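Local coordinates for ORF14 (Streptomyces clavuligerus, PDB 2WPX), which binds acetyl coenzyme A through one of its tandem GNAT domains and is probably an acyltransferase of the clavulanic acid biosynthesis pathway, at residues E9-A14 with D61-S66; Q23-M28 with D45-L50; V71-L76 with V87-V92; A82-V87 with T120-V125. All blocks are in the same frame, centred on the assembly; numbering follows the deposited sequence.

Contact 1: E9-A14 with D61-S66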
# COMPACT_ATOMS: atom_id res chain seq x y z
N GLU A 9 12.86 -12.31 -23.62
CA GLU A 9 12.01 -11.43 -24.39
C GLU A 9 11.22 -10.48 -23.44
O GLU A 9 10.54 -10.94 -22.52
CB GLU A 9 11.06 -12.29 -25.18
CG GLU A 9 10.50 -11.66 -26.41
CD GLU A 9 9.19 -12.32 -26.77
OE1 GLU A 9 8.54 -11.88 -27.74
OE2 GLU A 9 8.81 -13.28 -26.04
N PHE A 10 11.35 -9.17 -23.64
CA PHE A 10 10.54 -8.14 -22.95
C PHE A 10 9.35 -7.74 -23.80
O PHE A 10 9.50 -7.27 -24.90
CB PHE A 10 11.37 -6.90 -22.61
CG PHE A 10 12.48 -7.18 -21.65
CD1 PHE A 10 12.26 -7.06 -20.28
CD2 PHE A 10 13.72 -7.61 -22.10
CE1 PHE A 10 13.27 -7.33 -19.36
CE2 PHE A 10 14.76 -7.89 -21.19
CZ PHE A 10 14.53 -7.76 -19.81
N VAL A 11 8.16 -7.96 -23.28
CA VAL A 11 6.92 -7.66 -23.97
C VAL A 11 6.08 -6.80 -22.99
O VAL A 11 6.04 -7.08 -21.81
CB VAL A 11 6.18 -9.00 -24.31
CG1 VAL A 11 6.55 -10.00 -23.32
CG2 VAL A 11 4.65 -8.85 -24.32
N PRO A 12 5.47 -5.72 -23.48
CA PRO A 12 4.62 -4.96 -22.58
C PRO A 12 3.48 -5.83 -22.02
O PRO A 12 2.98 -6.73 -22.67
CB PRO A 12 4.06 -3.84 -23.47
CG PRO A 12 5.07 -3.66 -24.52
CD PRO A 12 5.69 -5.03 -24.76
N LEU A 13 3.09 -5.53 -20.79
CA LEU A 13 1.96 -6.12 -20.14
C LEU A 13 0.71 -5.20 -20.31
O LEU A 13 0.61 -4.15 -19.71
CB LEU A 13 2.34 -6.33 -18.67
CG LEU A 13 1.31 -6.82 -17.67
CD1 LEU A 13 0.54 -8.02 -18.27
CD2 LEU A 13 2.04 -7.18 -16.39
N ALA A 14 -0.23 -5.61 -21.15
CA ALA A 14 -1.41 -4.85 -21.50
C ALA A 14 -2.62 -5.68 -21.08
O ALA A 14 -2.61 -6.91 -21.21
CB ALA A 14 -1.44 -4.60 -23.03
N ASP A 61 4.20 -1.03 -17.73
CA ASP A 61 4.19 -2.43 -17.20
C ASP A 61 4.78 -3.43 -18.19
O ASP A 61 4.44 -3.43 -19.37
CB ASP A 61 2.77 -2.84 -16.85
CG ASP A 61 2.19 -1.97 -15.78
OD1 ASP A 61 3.01 -1.51 -14.97
OD2 ASP A 61 0.95 -1.74 -15.75
N TRP A 62 5.66 -4.29 -17.71
CA TRP A 62 6.27 -5.27 -18.59
C TRP A 62 6.30 -6.67 -17.99
O TRP A 62 6.32 -6.85 -16.77
CB TRP A 62 7.69 -4.83 -18.82
CG TRP A 62 7.77 -3.57 -19.61
CD1 TRP A 62 7.59 -2.28 -19.16
CD2 TRP A 62 8.07 -3.49 -20.98
NE1 TRP A 62 7.78 -1.39 -20.20
CE2 TRP A 62 8.06 -2.11 -21.34
CE3 TRP A 62 8.37 -4.45 -21.97
CZ2 TRP A 62 8.31 -1.66 -22.63
CZ3 TRP A 62 8.65 -4.01 -23.25
CH2 TRP A 62 8.60 -2.62 -23.58
N VAL A 63 6.31 -7.67 -18.86
CA VAL A 63 6.74 -8.99 -18.46
C VAL A 63 7.99 -9.42 -19.20
O VAL A 63 8.37 -8.85 -20.24
CB VAL A 63 5.62 -10.07 -18.61
CG1 VAL A 63 4.49 -9.81 -17.65
CG2 VAL A 63 5.15 -10.16 -20.06
N VAL A 64 8.64 -10.46 -18.67
CA VAL A 64 9.77 -11.03 -19.40
C VAL A 64 9.50 -12.52 -19.68
O VAL A 64 9.00 -13.25 -18.82
CB VAL A 64 11.14 -10.75 -18.75
CG1 VAL A 64 11.30 -11.49 -17.43
CG2 VAL A 64 12.26 -11.09 -19.74
N ARG A 65 9.76 -12.94 -20.91
CA ARG A 65 9.49 -14.30 -21.30
C ARG A 65 10.74 -15.10 -21.62
O ARG A 65 11.77 -14.59 -22.10
CB ARG A 65 8.53 -14.33 -22.49
CG ARG A 65 7.17 -13.72 -22.13
CD ARG A 65 6.09 -14.18 -23.07
NE ARG A 65 6.47 -13.83 -24.44
CZ ARG A 65 5.62 -13.37 -25.35
NH1 ARG A 65 4.33 -13.16 -25.06
NH2 ARG A 65 6.09 -13.06 -26.54
N SER A 66 10.67 -16.38 -21.29
CA SER A 66 11.77 -17.27 -21.61
C SER A 66 11.14 -18.52 -22.21
O SER A 66 10.33 -19.19 -21.56
CB SER A 66 12.61 -17.60 -20.35
OG SER A 66 13.64 -18.52 -20.64
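Glu9 and Arg65 run side by side from a hydrogen-bonded antiparallel pair, and their charged ends close into a salt bridge. Glu9 places CG anti to its backbone N (chi1 -156°) and continues extended, while Arg65 bends at chi3 (-57°), which turns NE back toward the carboxylate. Glu9 OE2 lies at the edge of the guanidinium and takes two bonds there, 2.8 Å from Arg65 NH2 and 2.9 Å from Arg65 NE. Both nitrogens come from the same face of the carboxylate, whose plane is turned 47° from the guanidinium. Val11 CG1 sits over the guanidinium centre and also meets Val63 CG2 at 3.6 Å. On the other face of the strands, Val64 CG2 stands over the Phe10 ring in a CH-pi contact, 4.0 Å from its centroid. The side chains of Pro12 and Trp62 diverge from the sheet, yet Pro12 CG still lies over the indole, 4.0 Å from the centroid of the six-membered ring of Trp62. Paired backbone bonds join Glu9 with Arg65 and Val11 with Val63, and Leu13 N adds a bond to Asp61 O. Helix 101-115 covers Phe10 and Val64; helix 18-33 packs against Leu13 and Val63. The first strand of the N-terminal GNAT domain is thus fixed by backbone bonds, by the Phe10-Val64 contact on its helix-covered side, and by an ion pair whose two-nitrogen grip on one oxygen should restrict rotation of both charged groups.

Contact 2: Q23-M28 with D45-L50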
# COMPACT_ATOMS: atom_id res chain seq x y z
N GLN A 23 -0.90 -15.46 -17.40
CA GLN A 23 0.45 -15.81 -16.94
C GLN A 23 1.01 -14.93 -15.86
O GLN A 23 1.65 -15.40 -14.95
CB GLN A 23 1.46 -15.91 -18.12
CG GLN A 23 1.41 -17.36 -18.66
CD GLN A 23 2.21 -17.57 -19.93
OE1 GLN A 23 3.42 -17.36 -19.93
NE2 GLN A 23 1.55 -18.01 -20.99
N TRP A 24 0.83 -13.64 -15.98
CA TRP A 24 1.28 -12.72 -14.94
C TRP A 24 0.55 -12.98 -13.60
O TRP A 24 1.16 -13.01 -12.49
CB TRP A 24 1.01 -11.31 -15.45
CG TRP A 24 1.30 -10.28 -14.53
CD1 TRP A 24 2.50 -9.95 -14.05
CD2 TRP A 24 0.36 -9.33 -14.00
NE1 TRP A 24 2.38 -8.87 -13.19
CE2 TRP A 24 1.08 -8.45 -13.18
CE3 TRP A 24 -1.02 -9.17 -14.10
CZ2 TRP A 24 0.46 -7.40 -12.47
CZ3 TRP A 24 -1.62 -8.11 -13.43
CH2 TRP A 24 -0.89 -7.27 -12.59
N LEU A 25 -0.77 -13.18 -13.69
CA LEU A 25 -1.60 -13.48 -12.52
C LEU A 25 -1.04 -14.75 -11.86
O LEU A 25 -0.80 -14.75 -10.62
CB LEU A 25 -3.08 -13.64 -12.94
CG LEU A 25 -3.83 -12.40 -13.42
CD1 LEU A 25 -5.28 -12.71 -13.74
CD2 LEU A 25 -3.76 -11.34 -12.32
N ASP A 26 -0.80 -15.79 -12.67
CA ASP A 26 -0.17 -17.01 -12.20
C ASP A 26 1.23 -16.87 -11.61
O ASP A 26 1.57 -17.48 -10.62
CB ASP A 26 -0.13 -18.01 -13.33
CG ASP A 26 -1.51 -18.46 -13.71
OD1 ASP A 26 -1.70 -19.03 -14.81
OD2 ASP A 26 -2.42 -18.22 -12.89
N LEU A 27 2.09 -16.12 -12.27
CA LEU A 27 3.38 -15.85 -11.70
C LEU A 27 3.22 -15.29 -10.29
O LEU A 27 3.97 -15.66 -9.38
CB LEU A 27 4.08 -14.82 -12.55
CG LEU A 27 5.39 -14.23 -12.03
CD1 LEU A 27 6.42 -15.32 -12.16
CD2 LEU A 27 5.80 -12.97 -12.81
N MET A 28 2.27 -14.38 -10.10
CA MET A 28 2.12 -13.75 -8.80
C MET A 28 1.59 -14.75 -7.77
O MET A 28 2.15 -14.86 -6.67
CB MET A 28 1.26 -12.47 -8.85
CG MET A 28 2.01 -11.28 -9.42
SD MET A 28 0.99 -9.80 -9.44
CE MET A 28 -0.31 -10.30 -10.56
N ASP A 45 -8.40 -7.05 -8.32
CA ASP A 45 -7.48 -5.97 -7.95
C ASP A 45 -6.34 -5.84 -8.96
O ASP A 45 -6.06 -4.74 -9.49
CB ASP A 45 -6.96 -6.27 -6.55
CG ASP A 45 -6.04 -5.22 -6.01
OD1 ASP A 45 -5.19 -5.58 -5.16
OD2 ASP A 45 -6.16 -4.03 -6.39
N MET A 46 -5.65 -6.95 -9.25
CA MET A 46 -4.46 -6.85 -10.10
C MET A 46 -4.75 -6.37 -11.52
O MET A 46 -4.05 -5.50 -12.04
CB MET A 46 -3.67 -8.16 -10.15
CG MET A 46 -3.01 -8.56 -8.85
SD MET A 46 -2.06 -7.35 -7.87
CE MET A 46 -1.08 -6.63 -9.07
N VAL A 47 -5.76 -6.97 -12.13
CA VAL A 47 -6.07 -6.66 -13.49
C VAL A 47 -6.58 -5.24 -13.56
O VAL A 47 -6.27 -4.52 -14.50
CB VAL A 47 -7.10 -7.66 -14.12
CG1 VAL A 47 -7.55 -7.13 -15.54
CG2 VAL A 47 -6.51 -9.09 -14.17
N GLY A 48 -7.33 -4.81 -12.56
CA GLY A 48 -7.76 -3.44 -12.56
C GLY A 48 -6.56 -2.56 -12.32
O GLY A 48 -6.58 -1.40 -12.75
N SER A 49 -5.52 -3.07 -11.64
CA SER A 49 -4.33 -2.24 -11.42
C SER A 49 -3.58 -1.92 -12.74
O SER A 49 -2.70 -1.03 -12.76
CB SER A 49 -3.36 -2.84 -10.42
OG SER A 49 -2.56 -3.85 -11.02
N LEU A 50 -3.94 -2.59 -13.82
CA LEU A 50 -3.32 -2.29 -15.12
C LEU A 50 -4.11 -1.22 -15.85
O LEU A 50 -3.56 -0.55 -16.73
CB LEU A 50 -3.28 -3.55 -16.02
CG LEU A 50 -2.51 -4.76 -15.54
CD1 LEU A 50 -2.87 -5.97 -16.45
CD2 LEU A 50 -1.00 -4.48 -15.53
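Helices 23-28 and 45-50 meet around Leu25 and Met46, their segment axes 11.0 Å apart at closest approach and their directions 129° apart, so long side chains bridge the gap. Met46 is the centre of the contact. Its chain curls at chi2 (-47°) and again at chi3, and its CE lies 3.6 Å from Trp24 CH2 and 3.8 Å from Met28 SD. Met28 reaches toward it tip to tip, with Met28 CE 3.6 Å from Met46 CG. The same Met28 methyl lies over the indole of Trp24, whereas Met46 crosses that side chain at about a right angle. Leu50 CD1 comes within 3.9 Å of Trp24 CZ3, and Met46 O lies at the edge of the ring. Leu25 slides past Met46 in the opposite direction, and its CD1 packs 3.8 Å from Val47 CG2. Beyond the helices, Trp24 rests on Ala73, Arg75 and Val63 of the GNAT sheet, and Ser49 OG is hydrogen-bonded to Arg75 NH1. The side-chain contacts between the helices are mainly apolar, two thioethers and Leu50 about the indole with Leu25 and Val47 beside them, and their cohesion therefore comes from close van der Waals packing rather than from directed polar bonds.

Contact 3: V71-L76 with V87-V92. With ACO (acetyl coenzyme *a), chain C.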
# COMPACT_ATOMS: atom_id res chain seq x y z
N VAL A 71 8.47 -15.32 -17.15
CA VAL A 71 9.24 -15.76 -16.03
C VAL A 71 9.56 -14.60 -15.12
O VAL A 71 10.30 -14.76 -14.13
CB VAL A 71 10.53 -16.50 -16.49
CG1 VAL A 71 10.14 -17.85 -17.10
CG2 VAL A 71 11.31 -15.66 -17.48
N GLY A 72 9.00 -13.42 -15.41
CA GLY A 72 9.17 -12.28 -14.50
C GLY A 72 8.40 -11.08 -14.98
O GLY A 72 7.82 -11.09 -16.06
N ALA A 73 8.39 -10.03 -14.18
CA ALA A 73 7.53 -8.89 -14.46
C ALA A 73 8.20 -7.68 -13.87
O ALA A 73 8.81 -7.77 -12.83
CB ALA A 73 6.18 -9.11 -13.82
N LEU A 74 8.11 -6.57 -14.57
CA LEU A 74 8.59 -5.30 -14.03
C LEU A 74 7.50 -4.24 -14.15
O LEU A 74 6.99 -4.06 -15.21
CB LEU A 74 9.77 -4.82 -14.87
CG LEU A 74 10.26 -3.38 -14.68
CD1 LEU A 74 10.99 -3.24 -13.36
CD2 LEU A 74 11.15 -2.96 -15.87
N ARG A 75 7.18 -3.52 -13.09
CA ARG A 75 6.15 -2.49 -13.21
C ARG A 75 6.72 -1.19 -12.66
O ARG A 75 7.19 -1.16 -11.53
CB ARG A 75 4.89 -2.88 -12.42
CG ARG A 75 4.27 -4.26 -12.81
CD ARG A 75 2.73 -4.35 -12.39
NE ARG A 75 1.90 -3.28 -12.98
CZ ARG A 75 0.68 -2.99 -12.54
NH1 ARG A 75 0.16 -3.70 -11.55
NH2 ARG A 75 -0.02 -2.00 -13.08
N LEU A 76 6.67 -0.13 -13.46
CA LEU A 76 7.06 1.18 -13.00
C LEU A 76 5.87 2.07 -12.83
O LEU A 76 4.95 2.03 -13.63
CB LEU A 76 7.97 1.87 -14.00
CG LEU A 76 9.38 1.33 -14.05
CD1 LEU A 76 10.24 2.39 -14.69
CD2 LEU A 76 9.92 0.89 -12.68
N VAL A 87 9.55 1.59 -8.56
CA VAL A 87 9.38 0.20 -8.92
C VAL A 87 8.23 -0.41 -8.18
O VAL A 87 8.36 -0.73 -7.04
CB VAL A 87 10.67 -0.63 -8.69
CG1 VAL A 87 10.44 -2.08 -9.09
CG2 VAL A 87 11.80 -0.03 -9.52
N ASP A 88 7.07 -0.56 -8.84
CA ASP A 88 5.93 -1.06 -8.10
C ASP A 88 5.95 -2.57 -8.08
O ASP A 88 5.28 -3.18 -7.26
CB ASP A 88 4.64 -0.57 -8.69
CG ASP A 88 4.17 0.73 -8.07
OD1 ASP A 88 3.17 1.26 -8.60
OD2 ASP A 88 4.72 1.19 -7.03
N GLN A 89 6.73 -3.17 -8.99
CA GLN A 89 6.88 -4.60 -9.03
C GLN A 89 8.14 -4.99 -9.77
O GLN A 89 8.36 -4.55 -10.91
CB GLN A 89 5.65 -5.32 -9.63
CG GLN A 89 5.80 -6.84 -9.69
CD GLN A 89 4.61 -7.55 -10.37
OE1 GLN A 89 3.80 -8.23 -9.71
NE2 GLN A 89 4.48 -7.37 -11.66
N LEU A 90 8.95 -5.82 -9.13
CA LEU A 90 10.05 -6.49 -9.82
C LEU A 90 10.09 -7.94 -9.30
O LEU A 90 10.58 -8.19 -8.20
CB LEU A 90 11.39 -5.75 -9.58
CG LEU A 90 12.55 -6.14 -10.51
CD1 LEU A 90 13.59 -5.04 -10.60
CD2 LEU A 90 13.21 -7.52 -10.11
N LEU A 91 9.62 -8.89 -10.09
CA LEU A 91 9.35 -10.24 -9.60
C LEU A 91 9.90 -11.32 -10.58
O LEU A 91 9.75 -11.23 -11.81
CB LEU A 91 7.83 -10.39 -9.42
CG LEU A 91 7.19 -11.64 -8.79
CD1 LEU A 91 5.72 -11.49 -8.61
CD2 LEU A 91 7.37 -12.78 -9.74
N VAL A 92 10.58 -12.32 -10.03
CA VAL A 92 11.18 -13.36 -10.85
C VAL A 92 10.55 -14.68 -10.37
O VAL A 92 10.37 -14.88 -9.16
CB VAL A 92 12.73 -13.32 -10.72
CG1 VAL A 92 13.41 -14.52 -11.34
CG2 VAL A 92 13.29 -12.07 -11.38
N1A ACO C . 20.30 -14.14 -1.47
C2A ACO C . 21.45 -13.49 -1.54
N3A ACO C . 21.84 -12.75 -2.59
C4A ACO C . 21.02 -12.59 -3.63
C5A ACO C . 19.79 -13.24 -3.58
C6A ACO C . 19.44 -14.02 -2.48
N6A ACO C . 18.25 -14.62 -2.45
N7A ACO C . 19.15 -12.97 -4.71
C8A ACO C . 19.91 -12.15 -5.42
N9A ACO C . 21.04 -11.92 -4.78
C1B ACO C . 22.07 -11.05 -5.37
C2B ACO C . 23.35 -11.74 -5.85
O2B ACO C . 24.36 -10.75 -5.95
C3B ACO C . 22.96 -12.14 -7.23
O3B ACO C . 24.05 -12.16 -8.12
P3B ACO C . 24.76 -13.57 -8.38
O7A ACO C . 25.95 -13.65 -9.50
O8A ACO C . 24.72 -14.53 -7.17
O9A ACO C . 25.84 -12.99 -7.51
C4B ACO C . 22.17 -10.92 -7.74
O4B ACO C . 21.52 -10.36 -6.58
C5B ACO C . 21.43 -11.97 -8.60
O5B ACO C . 20.35 -11.47 -9.09
P1A ACO C . 19.60 -12.21 -10.18
O1A ACO C . 19.43 -11.15 -11.36
O2A ACO C . 20.07 -13.60 -10.60
O3A ACO C . 18.35 -12.53 -9.29
P2A ACO C . 16.85 -12.97 -9.40
O4A ACO C . 16.84 -14.30 -8.56
O5A ACO C . 16.33 -13.24 -10.76
O6A ACO C . 16.18 -11.82 -8.43
CBP ACO C . 14.75 -11.13 -6.58
CCP ACO C . 14.82 -11.52 -8.07
CDP ACO C . 16.27 -11.24 -6.53
CEP ACO C . 14.20 -9.82 -7.00
CAP ACO C . 13.85 -12.37 -6.38
OAP ACO C . 14.15 -12.87 -5.11
C9P ACO C . 12.36 -11.98 -6.32
O9P ACO C . 11.69 -11.93 -7.35
N8P ACO C . 11.81 -11.91 -5.11
C7P ACO C . 10.41 -11.53 -4.88
C6P ACO C . 10.29 -10.11 -5.44
C5P ACO C . 11.11 -9.06 -4.71
O5P ACO C . 11.28 -9.08 -3.50
N4P ACO C . 11.57 -8.12 -5.48
C3P ACO C . 12.20 -6.95 -4.90
C2P ACO C . 13.63 -6.79 -5.35
S1P ACO C . 14.11 -5.28 -4.49
C ACO C . 14.17 -4.22 -5.82
O ACO C . 13.61 -4.55 -6.87
CH3 ACO C . 14.99 -2.93 -5.65
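Leu74 and Leu90 face each other across the beta hairpin of strands 69-79 and 84-92, in the core of the GNAT fold, where the second strand also carries the acetyl-CoA site. Their side chains cross obliquely, Leu74 CD1 coming 4.2 Å from Leu90 CD1. Leu76 and Val87 share this face, Leu76 CD2 packing on Val87 CG2, and helix 101-115 covers Leu74 and Leu76. On the reverse face Arg75 and Gln89 lie slantwise to one another, with guanidinium and amide planes 66° apart; Arg75 CG is 3.6 Å from Gln89 CB. Arg75 bends at chi3 (57°) to set NE, and the end of the side chain leads away from the partner strand, forming a salt bridge with Asp61. The antiparallel register slips at Asp88, where Asp88 and Gln89 both face Arg75 in a classic beta bulge. Arg75 O accepts from both, at 2.8 Å from Asp88 N and a longer 3.3 Å from Gln89 N. Beyond the bulge the pairing is regular, with Ala73 and Leu91 exchanging two backbone bonds. The other edge of strand 89-92 is turned to the cofactor, the characteristic GNAT arrangement in which the pantetheine arm pairs with a strand like a further peptide. Leu90 O receives ACO N4P at 2.9 Å, and Leu90 CB lies close to the acetyl oxygen. Backbone amides of Arg98, Gly100, Gly102 and Arg103 also bind the cofactor. Two residues along the strand from Leu90, Val92 N donates to ACO O9P at 2.9 Å.

Contact 4: A82-V87 with T120-V125. With GOL (glycerol), chain D.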
# COMPACT_ATOMS: atom_id res chain seq x y z
N ALA A 82 7.55 14.54 -12.12
CA ALA A 82 8.55 14.28 -11.09
C ALA A 82 9.75 13.59 -11.72
O ALA A 82 9.64 12.91 -12.73
CB ALA A 82 7.98 13.41 -9.98
N PRO A 83 10.90 13.77 -11.10
CA PRO A 83 12.17 13.20 -11.56
C PRO A 83 12.36 11.72 -11.14
O PRO A 83 13.42 11.14 -11.36
CB PRO A 83 13.19 14.12 -10.86
CG PRO A 83 12.50 14.41 -9.54
CD PRO A 83 11.11 14.74 -10.02
N THR A 84 11.35 11.12 -10.57
CA THR A 84 11.43 9.78 -10.02
C THR A 84 10.69 8.71 -10.82
O THR A 84 9.67 8.97 -11.45
CB THR A 84 10.77 9.80 -8.62
OG1 THR A 84 11.75 10.26 -7.67
CG2 THR A 84 10.34 8.44 -8.24
N ALA A 85 11.21 7.49 -10.77
CA ALA A 85 10.46 6.35 -11.25
C ALA A 85 10.45 5.31 -10.15
O ALA A 85 11.51 4.90 -9.67
CB ALA A 85 11.10 5.80 -12.46
N ARG A 86 9.24 4.88 -9.77
CA ARG A 86 9.06 3.99 -8.68
C ARG A 86 8.82 2.53 -9.15
O ARG A 86 7.95 2.27 -10.00
CB ARG A 86 7.87 4.44 -7.87
CG ARG A 86 7.44 3.37 -6.92
CD ARG A 86 6.56 3.93 -5.81
NE ARG A 86 5.72 5.05 -6.26
CZ ARG A 86 4.49 4.90 -6.77
NH1 ARG A 86 4.03 3.66 -6.93
NH2 ARG A 86 3.75 5.96 -7.14
N VAL A 87 9.55 1.59 -8.56
CA VAL A 87 9.38 0.20 -8.92
C VAL A 87 8.23 -0.41 -8.18
O VAL A 87 8.36 -0.73 -7.04
CB VAL A 87 10.67 -0.63 -8.69
CG1 VAL A 87 10.44 -2.08 -9.09
CG2 VAL A 87 11.80 -0.03 -9.52
N THR A 120 15.99 9.04 -11.13
CA THR A 120 16.08 8.22 -9.91
C THR A 120 15.04 7.07 -9.92
O THR A 120 13.88 7.25 -10.34
CB THR A 120 15.90 9.07 -8.62
OG1 THR A 120 16.98 9.98 -8.47
CG2 THR A 120 15.89 8.20 -7.40
N LEU A 121 15.49 5.90 -9.49
CA LEU A 121 14.61 4.75 -9.38
C LEU A 121 14.44 4.51 -7.88
O LEU A 121 15.40 4.59 -7.12
CB LEU A 121 15.31 3.60 -10.03
CG LEU A 121 14.64 2.68 -11.01
CD1 LEU A 121 13.42 3.25 -11.76
CD2 LEU A 121 15.73 2.19 -11.94
N THR A 122 13.21 4.31 -7.42
CA THR A 122 12.99 4.08 -5.98
C THR A 122 12.19 2.83 -5.78
O THR A 122 11.44 2.38 -6.66
CB THR A 122 12.30 5.26 -5.20
OG1 THR A 122 10.92 5.34 -5.55
CG2 THR A 122 12.97 6.62 -5.46
N ALA A 123 12.31 2.30 -4.58
CA ALA A 123 11.85 0.97 -4.32
C ALA A 123 11.57 0.77 -2.84
O ALA A 123 12.26 1.31 -1.99
CB ALA A 123 12.94 -0.04 -4.80
N THR A 124 10.54 -0.01 -2.56
CA THR A 124 10.28 -0.51 -1.24
C THR A 124 10.73 -1.99 -1.09
O THR A 124 10.32 -2.86 -1.86
CB THR A 124 8.83 -0.40 -0.89
OG1 THR A 124 8.41 0.95 -1.11
CG2 THR A 124 8.63 -0.70 0.55
N VAL A 125 11.57 -2.26 -0.11
CA VAL A 125 12.15 -3.56 0.01
C VAL A 125 11.68 -4.16 1.30
O VAL A 125 11.66 -3.48 2.35
CB VAL A 125 13.68 -3.48 0.02
CG1 VAL A 125 14.24 -4.88 0.16
CG2 VAL A 125 14.19 -2.75 -1.28
C1 GOL D . 8.51 -5.55 -6.33
O1 GOL D . 7.93 -6.85 -6.21
C2 GOL D . 8.87 -4.76 -5.03
O2 GOL D . 7.68 -4.46 -4.34
C3 GOL D . 9.62 -3.48 -5.46
O3 GOL D . 9.38 -2.24 -4.78
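Thr122 holds OG1 between its backbone N and carbonyl carbon (chi1 72°), and Thr84 holds CG2 anti to its backbone N, an arrangement that brings Thr84 CG2 to 4.1 Å from Thr122 OG1, their side chains crossing at about a right angle. They lie on one face of the parallel pair in the beta-alpha-beta unit formed by strand 84-92, helix 101-115 and strand 120-127 of the GNAT domain. Arg86 shares this face: its CB rests 3.9 Å from Thr122 OG1, and its guanidinium forms a salt bridge with Asp88. On the opposite face, Leu121 CD1 meets Ala85 CB at 3.5 Å, and helix 101-115 covers both residues through Ala113. Strand 84-87 gives and takes backbone bonds in the alternating parallel pattern: Ala85 N donates to Thr120 O, Thr122 N to Ala85 O, and Val87 N to Thr122 O, the last nearly straight at 178°. A weak bond, Thr120 N to Pro83 O, lies at the start. Past Val87 the strands part, the splay characteristic of the GNAT fold, next to the cofactor pocket that includes Ala123. A glycerol, probably from the crystallisation liquor, lies here, its O3 2.9 Å from Val87 O and 3.1 Å from Thr124 O.

Overall arrangement
All four contacts belong to the N-terminal GNAT domain. Contacts 1 and 3 are neighbours in its sheet, their centres 10 Å apart, and join where Val64 N and Val64 O pair with Gly72 O and Val71 N. Contact 2 lies against both: Trp24 packs on Leu13 of contact 1, while Arg75 of contact 3 is the shared polar partner of contacts 1 and 2. Contacts 3 and 4 share Val87, with the bulge of contact 3 following it directly. Contact 3 hydrogen-bonds the acetyl-CoA and contact 4 touches it through Ala123. The side chain of Val87 lies about 5 Å from the bound acetyl-CoA, and those of Met28 and Val64 about 9 Å.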